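Local coordinates for protein tudor (Drosophila melanogaster, PDB 3NTK) that recognises methylated arginines of the Piwi protein Aubergine through its last extended Tudor domain and is required for germ cell formation, at residues A[28-31]-A[32-36]. Residues are numbered along the deposited sequence; the frame is centred on the assembly and turned at random.
Sequences LEQM and TDKLL
Lys34 and Gln30, one helical turn apart, show how polar side chains on an exposed helix face can pack side by side, pointing the same way, the lysine methylenes running along the glutamine chain to its amide. CB of Lys34 sits 3.5 Å from the carbonyl O of Gln30, and CG closes to 3.3 Å of that same oxygen, which already accepts the backbone N-H of Lys34. With CG beside its own backbone N (chi1 -68°), the chain heads back over the preceding turn. CD then passes CG of Gln30 at the edge of contact, while CE comes alongside, 3.5 Å from CG and 3.3 Å from NE2 of Gln30. Beyond CE the bend at chi4 sets NZ farther off, so that CE, not the ammonium, lies against Gln30. Helix 25-38 of the extended Tudor domain leads from the six-stranded sheet to the four-stranded Tudor sheet, and its buried side, with Leu28, Met31 and Leu35, rests on Leu101 of helix 99-102, Arg66 of strand 63-72 and Tyr107. There Met31, bent at chi2 and chi3, brings SD to 4.0 Å from CG of Leu35. Thr32 holds the carbonyl O of Leu28 twice: its OG1 donates at 2.9 Å from above the carbonyl plane, and its backbone N bonds at 2.8 Å from the opposite face. Chi1 of -61° tucks the hydroxyl within reach of the Leu28 oxygen.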
loop_
_atom_site.group_PDB
_atom_site.type_symbol
_atom_site.label_atom_id
_atom_site.label_comp_id
_atom_site.label_asym_id
_atom_site.label_seq_id
_atom_site.Cartn_x
_atom_site.Cartn_y
_atom_site.Cartn_z
ATOM N N LEU A 28 6.932 10.403 0.469
ATOM C CA LEU A 28 5.806 10.041 1.320
ATOM C C LEU A 28 5.825 10.843 2.618
ATOM O O LEU A 28 4.779 11.286 3.103
ATOM C CB LEU A 28 5.833 8.545 1.644
ATOM C CG LEU A 28 4.726 8.066 2.590
ATOM C CD1 LEU A 28 3.365 8.370 1.978
ATOM C CD2 LEU A 28 4.873 6.570 2.855
ATOM N N GLU A 29 7.015 11.029 3.185
ATOM C CA GLU A 29 7.145 11.783 4.426
ATOM C C GLU A 29 6.776 13.244 4.198
ATOM O O GLU A 29 6.220 13.895 5.085
ATOM C CB GLU A 29 8.572 11.678 4.969
ATOM C CG GLU A 29 8.983 10.260 5.329
ATOM C CD GLU A 29 10.297 10.208 6.084
ATOM O OE1 GLU A 29 11.295 10.771 5.577
ATOM O OE2 GLU A 29 10.330 9.602 7.182
ATOM N N GLN A 30 7.089 13.757 3.009
ATOM C CA GLN A 30 6.751 15.134 2.666
ATOM C C GLN A 30 5.233 15.220 2.533
ATOM O O GLN A 30 4.609 16.153 3.033
ATOM C CB GLN A 30 7.408 15.552 1.342
ATOM C CG GLN A 30 6.964 16.936 0.861
ATOM C CD GLN A 30 7.627 17.368 -0.438
ATOM O OE1 GLN A 30 8.849 17.497 -0.513
ATOM N NE2 GLN A 30 6.819 17.601 -1.468
ATOM N N MET A 31 4.640 14.236 1.858
ATOM C CA MET A 31 3.190 14.204 1.683
ATOM C C MET A 31 2.497 14.182 3.042
ATOM O O MET A 31 1.580 14.961 3.303
ATOM C CB MET A 31 2.774 12.966 0.884
ATOM C CG MET A 31 1.262 12.748 0.805
ATOM S SD MET A 31 0.386 14.148 0.073
ATOM C CE MET A 31 0.924 13.993 -1.634
ATOM N N THR A 32 2.949 13.280 3.905
ATOM C CA THR A 32 2.386 13.133 5.238
ATOM C C THR A 32 2.475 14.434 6.033
ATOM O O THR A 32 1.521 14.816 6.709
ATOM C CB THR A 32 3.099 12.000 5.991
ATOM O OG1 THR A 32 2.905 10.777 5.267
ATOM C CG2 THR A 32 2.541 11.844 7.403
ATOM N N ASP A 33 3.612 15.117 5.945
ATOM C CA ASP A 33 3.787 16.382 6.652
ATOM C C ASP A 33 2.818 17.444 6.121
ATOM O O ASP A 33 2.164 18.144 6.900
ATOM C CB ASP A 33 5.228 16.891 6.510
ATOM C CG ASP A 33 6.232 16.058 7.296
ATOM O OD1 ASP A 33 6.006 15.829 8.504
ATOM O OD2 ASP A 33 7.254 15.641 6.709
ATOM N N LYS A 34 2.725 17.560 4.796
ATOM C CA LYS A 34 1.837 18.540 4.172
ATOM C C LYS A 34 0.372 18.301 4.520
ATOM O O LYS A 34 -0.394 19.249 4.714
ATOM C CB LYS A 34 2.005 18.531 2.649
ATOM C CG LYS A 34 3.351 19.056 2.164
ATOM C CD LYS A 34 3.393 19.128 0.647
ATOM C CE LYS A 34 4.762 19.567 0.154
ATOM N NZ LYS A 34 5.170 20.870 0.748
ATOM N N LEU A 35 -0.023 17.035 4.590
ATOM C CA LEU A 35 -1.400 16.695 4.924
ATOM C C LEU A 35 -1.692 17.053 6.369
ATOM O O LEU A 35 -2.773 17.545 6.688
ATOM C CB LEU A 35 -1.656 15.202 4.715
ATOM C CG LEU A 35 -1.872 14.722 3.278
ATOM C CD1 LEU A 35 -2.134 13.223 3.284
ATOM C CD2 LEU A 35 -3.046 15.456 2.665
ATOM N N LEU A 36 -0.719 16.810 7.238
ATOM C CA LEU A 36 -0.875 17.093 8.658
ATOM C C LEU A 36 -0.981 18.593 8.918
ATOM O O LEU A 36 -1.721 19.031 9.796
ATOM C CB LEU A 36 0.306 16.522 9.441
ATOM C CG LEU A 36 0.213 16.652 10.964
ATOM C CD1 LEU A 36 -0.928 15.785 11.482
ATOM C CD2 LEU A 36 1.534 16.236 11.598
#